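Local coordinates for LP04448p (Drosophila melanogaster, PDB 4QMH), which probably promotes microtubule polymerization as a member of the XMAP215 family, with this fragment, its fourth TOG domain, built as an all-helical array, at residues 97-100 with 101-105; 26-30 with 31-35. All coordinates share one frame; numbering follows the deposited sequence.

Contact 1 (97-100 with 101-105); sequences RNLF and PGFLH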
loop_
_atom_site.group_PDB
_atom_site.type_symbol
_atom_site.label_atom_id
_atom_site.label_comp_id
_atom_site.label_asym_id
_atom_site.label_seq_id
_atom_site.Cartn_x
_atom_site.Cartn_y
_atom_site.Cartn_z
ATOM N N ARG A 97 -5.341 1.405 -7.347
ATOM C CA ARG A 97 -4.274 1.307 -8.339
ATOM C C ARG A 97 -3.486 2.616 -8.515
ATOM O O ARG A 97 -2.272 2.596 -8.736
ATOM C CB ARG A 97 -4.849 0.824 -9.667
ATOM C CG ARG A 97 -3.837 0.607 -10.745
ATOM C CD ARG A 97 -4.511 0.033 -11.977
ATOM N NE ARG A 97 -3.570 -0.055 -13.078
ATOM C CZ ARG A 97 -2.758 -1.082 -13.268
ATOM N NH1 ARG A 97 -2.789 -2.111 -12.424
ATOM N NH2 ARG A 97 -1.925 -1.080 -14.298
ATOM N N ASN A 98 -4.167 3.757 -8.405
ATOM C CA ASN A 98 -3.479 5.043 -8.484
ATOM C C ASN A 98 -2.715 5.409 -7.213
ATOM O O ASN A 98 -1.588 5.899 -7.278
ATOM C CB ASN A 98 -4.457 6.169 -8.845
ATOM C CG ASN A 98 -4.730 6.257 -10.341
ATOM O OD1 ASN A 98 -3.833 6.557 -11.136
ATOM N ND2 ASN A 98 -5.972 6.015 -10.724
ATOM N N LEU A 99 -3.322 5.161 -6.058
ATOM C CA LEU A 99 -2.831 5.745 -4.812
ATOM C C LEU A 99 -1.950 4.821 -3.988
ATOM O O LEU A 99 -1.049 5.285 -3.302
ATOM C CB LEU A 99 -3.993 6.213 -3.941
ATOM C CG LEU A 99 -4.903 7.216 -4.646
ATOM C CD1 LEU A 99 -6.093 7.547 -3.750
ATOM C CD2 LEU A 99 -4.126 8.471 -5.022
ATOM N N PHE A 100 -2.226 3.524 -4.038
ATOM C CA PHE A 100 -1.480 2.564 -3.224
ATOM C C PHE A 100 0.039 2.572 -3.494
ATOM O O PHE A 100 0.821 2.530 -2.551
ATOM C CB PHE A 100 -2.094 1.163 -3.398
ATOM C CG PHE A 100 -1.502 0.093 -2.514
ATOM C CD1 PHE A 100 -1.347 0.287 -1.148
ATOM C CD2 PHE A 100 -1.175 -1.150 -3.048
ATOM C CE1 PHE A 100 -0.843 -0.721 -0.336
ATOM C CE2 PHE A 100 -0.659 -2.157 -2.241
ATOM C CZ PHE A 100 -0.499 -1.940 -0.882
ATOM N N PRO A 101 0.464 2.624 -4.770
ATOM C CA PRO A 101 1.917 2.706 -4.984
ATOM C C PRO A 101 2.550 3.892 -4.257
ATOM O O PRO A 101 3.670 3.768 -3.734
ATOM C CB PRO A 101 2.034 2.877 -6.495
ATOM C CG PRO A 101 0.828 2.106 -7.028
ATOM C CD PRO A 101 -0.272 2.441 -6.036
ATOM N N GLY A 102 1.832 5.013 -4.204
ATOM C CA GLY A 102 2.332 6.195 -3.517
ATOM C C GLY A 102 2.371 6.013 -2.006
ATOM O O GLY A 102 3.302 6.455 -1.344
ATOM N N PHE A 103 1.346 5.369 -1.452
ATOM C CA PHE A 103 1.347 5.025 -0.036
ATOM C C PHE A 103 2.537 4.131 0.289
ATOM O O PHE A 103 3.226 4.322 1.293
ATOM C CB PHE A 103 0.078 4.259 0.357
ATOM C CG PHE A 103 -1.202 5.006 0.144
ATOM C CD1 PHE A 103 -1.232 6.384 -0.010
ATOM C CD2 PHE A 103 -2.394 4.302 0.102
ATOM C CE1 PHE A 103 -2.436 7.044 -0.203
ATOM C CE2 PHE A 103 -3.611 4.955 -0.084
ATOM C CZ PHE A 103 -3.627 6.334 -0.243
ATOM N N LEU A 104 2.772 3.137 -0.560
ATOM C CA LEU A 104 3.856 2.203 -0.304
ATOM C C LEU A 104 5.178 2.941 -0.336
ATOM O O LEU A 104 6.078 2.675 0.459
ATOM C CB LEU A 104 3.860 1.079 -1.341
ATOM C CG LEU A 104 2.747 0.032 -1.250
ATOM C CD1 LEU A 104 2.836 -0.909 -2.445
ATOM C CD2 LEU A 104 2.818 -0.726 0.082
ATOM N N HIS A 105 5.312 3.862 -1.279
ATOM C CA HIS A 105 6.560 4.568 -1.403
ATOM C C HIS A 105 6.843 5.421 -0.165
ATOM O O HIS A 105 7.991 5.535 0.267
ATOM C CB HIS A 105 6.581 5.419 -2.664
ATOM C CG HIS A 105 7.939 5.937 -2.989
ATOM N ND1 HIS A 105 8.943 5.132 -3.483
ATOM C CD2 HIS A 105 8.473 7.171 -2.846
ATOM C CE1 HIS A 105 10.034 5.860 -3.653
ATOM N NE2 HIS A 105 9.776 7.096 -3.270
#

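Contact 2 (26-30 with 31-35); sequences MSDKD and WKTRN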
loop_
_atom_site.group_PDB
_atom_site.type_symbol
_atom_site.label_atom_id
_atom_site.label_comp_id
_atom_site.label_asym_id
_atom_site.label_seq_id
_atom_site.Cartn_x
_atom_site.Cartn_y
_atom_site.Cartn_z
ATOM N N MET A 26 -2.945 22.483 -8.486
ATOM C CA MET A 26 -2.339 21.386 -7.732
ATOM C C MET A 26 -0.981 20.948 -8.285
ATOM O O MET A 26 -0.155 20.407 -7.545
ATOM C CB MET A 26 -3.288 20.176 -7.682
ATOM C CG MET A 26 -4.486 20.366 -6.765
ATOM S SD MET A 26 -5.657 19.002 -6.878
ATOM C CE MET A 26 -4.609 17.623 -6.418
ATOM N N SER A 27 -0.752 21.162 -9.580
ATOM C CA SER A 27 0.498 20.718 -10.199
ATOM C C SER A 27 1.437 21.871 -10.592
ATOM O O SER A 27 2.368 21.684 -11.376
ATOM C CB SER A 27 0.215 19.807 -11.402
ATOM O OG SER A 27 -0.547 20.476 -12.392
ATOM N N ASP A 28 1.191 23.055 -10.039
ATOM C CA ASP A 28 2.041 24.222 -10.297
ATOM C C ASP A 28 3.500 23.941 -9.925
ATOM O O ASP A 28 3.772 23.105 -9.074
ATOM C CB ASP A 28 1.520 25.409 -9.495
ATOM C CG ASP A 28 2.123 26.729 -9.939
ATOM O OD1 ASP A 28 1.580 27.338 -10.878
ATOM O OD2 ASP A 28 3.137 27.155 -9.350
ATOM N N LYS A 29 4.436 24.644 -10.558
ATOM C CA LYS A 29 5.853 24.487 -10.231
ATOM C C LYS A 29 6.209 24.973 -8.814
ATOM O O LYS A 29 7.206 24.530 -8.236
ATOM C CB LYS A 29 6.720 25.205 -11.272
ATOM C CG LYS A 29 6.310 26.649 -11.501
ATOM C CD LYS A 29 7.064 27.267 -12.666
ATOM C CE LYS A 29 6.463 28.606 -13.059
ATOM N NZ LYS A 29 7.037 29.103 -14.342
ATOM N N ASP A 30 5.390 25.864 -8.257
ATOM C CA ASP A 30 5.636 26.426 -6.927
ATOM C C ASP A 30 4.902 25.634 -5.858
ATOM O O ASP A 30 3.685 25.529 -5.905
ATOM C CB ASP A 30 5.186 27.887 -6.882
ATOM C CG ASP A 30 5.254 28.492 -5.479
ATOM O OD1 ASP A 30 6.087 28.063 -4.649
ATOM O OD2 ASP A 30 4.466 29.421 -5.209
ATOM N N TRP A 31 5.633 25.084 -4.891
ATOM C CA TRP A 31 4.991 24.240 -3.882
ATOM C C TRP A 31 3.891 24.975 -3.108
ATOM O O TRP A 31 2.879 24.370 -2.752
ATOM C CB TRP A 31 6.020 23.615 -2.929
ATOM C CG TRP A 31 6.520 24.534 -1.876
ATOM C CD1 TRP A 31 7.633 25.321 -1.935
ATOM C CD2 TRP A 31 5.939 24.751 -0.586
ATOM N NE1 TRP A 31 7.774 26.025 -0.762
ATOM C CE2 TRP A 31 6.748 25.691 0.084
ATOM C CE3 TRP A 31 4.814 24.239 0.070
ATOM C CZ2 TRP A 31 6.465 26.134 1.374
ATOM C CZ3 TRP A 31 4.532 24.682 1.349
ATOM C CH2 TRP A 31 5.355 25.619 1.988
ATOM N N LYS A 32 4.064 26.275 -2.865
ATOM C CA LYS A 32 3.038 27.023 -2.142
ATOM C C LYS A 32 1.740 27.056 -2.935
ATOM O O LYS A 32 0.658 27.020 -2.359
ATOM C CB LYS A 32 3.518 28.436 -1.798
ATOM C CG LYS A 32 4.636 28.437 -0.786
ATOM C CD LYS A 32 5.055 29.839 -0.401
ATOM C CE LYS A 32 6.131 29.796 0.669
ATOM N NZ LYS A 32 6.690 31.145 0.956
ATOM N N THR A 33 1.851 27.097 -4.260
ATOM C CA THR A 33 0.664 27.091 -5.110
ATOM C C THR A 33 0.010 25.710 -5.147
ATOM O O THR A 33 -1.213 25.603 -5.086
ATOM C CB THR A 33 0.993 27.565 -6.526
ATOM O OG1 THR A 33 1.526 28.897 -6.450
ATOM C CG2 THR A 33 -0.255 27.570 -7.399
ATOM N N ARG A 34 0.815 24.656 -5.249
ATOM C CA ARG A 34 0.275 23.301 -5.109
ATOM C C ARG A 34 -0.485 23.156 -3.787
ATOM O O ARG A 34 -1.538 22.523 -3.719
ATOM C CB ARG A 34 1.385 22.239 -5.186
ATOM C CG ARG A 34 2.280 22.384 -6.408
ATOM C CD ARG A 34 2.920 21.068 -6.811
ATOM N NE ARG A 34 4.085 20.703 -6.006
ATOM C CZ ARG A 34 5.268 21.315 -6.083
ATOM N NH1 ARG A 34 5.431 22.361 -6.889
ATOM N NH2 ARG A 34 6.279 20.901 -5.330
ATOM N N ASN A 35 0.053 23.749 -2.731
ATOM C CA ASN A 35 -0.584 23.639 -1.428
ATOM C C ASN A 35 -1.941 24.332 -1.413
ATOM O O ASN A 35 -2.892 23.848 -0.803
ATOM C CB ASN A 35 0.311 24.231 -0.342
ATOM C CG ASN A 35 -0.277 24.058 1.040
ATOM O OD1 ASN A 35 -0.490 22.936 1.485
ATOM N ND2 ASN A 35 -0.544 25.169 1.727
HETATM O O HOH W 1 8.598 24.841 -5.429
HETATM O O HOH W 2 8.660 22.336 -6.186
HETATM O O HOH W 3 2.867 31.218 -6.253
#

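Contact 1 (97-100 with 101-105)
Phe103 N and Leu104 N donate to Leu99 O and Phe100 O, i to i+4 bonds of 3.0 and 2.9 Å that carry helix 96-106 past Pro101, whose nitrogen has no hydrogen to give. The proline ring takes up the place of that missing bond: its CD lies 3.4 Å from Arg97 O, and the helix is kinked here. Phe100 has CG anti to its own nitrogen (chi1 -175°), which sends the ring outward from the helix, where one face is presented to Leu104. The leucine covers that face, CG sitting 3.9 Å from the centroid in a CH-pi contact, with CD2 reaching CZ of Phe100 at 3.7 Å. Phe103 turns its ring back along the helix, and one face lies over Leu99 O while CZ meets CB of Leu99 at 3.7 Å. Large apolar residues suit these places because both rings are buried between helices. Phe100 stacks on Phe134 and touches Met139 and Ile140, whereas Phe103 meets Phe125 edge-to-face and packs on Leu78 of helix 71-88. The arrangement is a helix buried among its neighbours in the all-helical, HEAT-repeat-type fold of a TOG domain.

Contact 2 (26-30 with 31-35)
An N-capped helix start, preceded by an Asx turn, joins helix 20-26 to helix 31-48. Asp30 is the N-cap: its OD1 accepts from Lys32 N in a weak bond of 3.2 Å, while its backbone O takes the straight bond from Arg34 N (3.1 Å, 166°) that begins the helical pattern. Aspartate suits the position because its short carboxylate can reach forward to a first-turn amide that has no carbonyl before it in the helix. Its OD2 is linked to Thr33 OG1 through a water that lies 2.6 Å from Asp30 OD2. Two residues earlier, Asp28 OD2 accepts from Asp30 N at 2.8 Å, closing the Asx turn, and the CB of Asp28 rests against the CG2 methyl of Thr33 at 3.5 Å. From the first turn of helix 31-48, Arg34 reaches back over the loop. Bent at chi3 (-80°), its chain passes close to the carbonyl oxygens of Met26 and Asp28, and NH1 donates to Asp28 O at 2.8 Å, with that oxygen near the guanidinium plane. A second water connects NH2 to Lys29 O, weakly on the carbonyl side. Arginine fits here because it can serve the loop and still direct NE to a salt bridge with Asp68. Met26 packs on Leu58 and Leu62 of helix 58-66, Arg34 touches Arg65 of that helix and Ile73 of helix 71-88, and Trp31 lies against Lys72.

Contacts 1 and 2 follow in series along the chain, their centres about 21 Å apart and their nearest atoms about 9 Å apart, so they do not touch. The 97-105 stretch lies about 6 Å from the centre of the chain, measured between centres, whereas 26-35 lies about 25 Å out, toward one end of the array. Helices 58-66 and 71-88 border both: Leu62 meets Met26 of contact 2 and Leu99 of contact 1, while Ile73 touches Arg34 of contact 2 and Leu78 touches Phe103 of contact 1. The two differ in character, contact 1 being buried apolar packing and contact 2 a largely polar turn connecting helices.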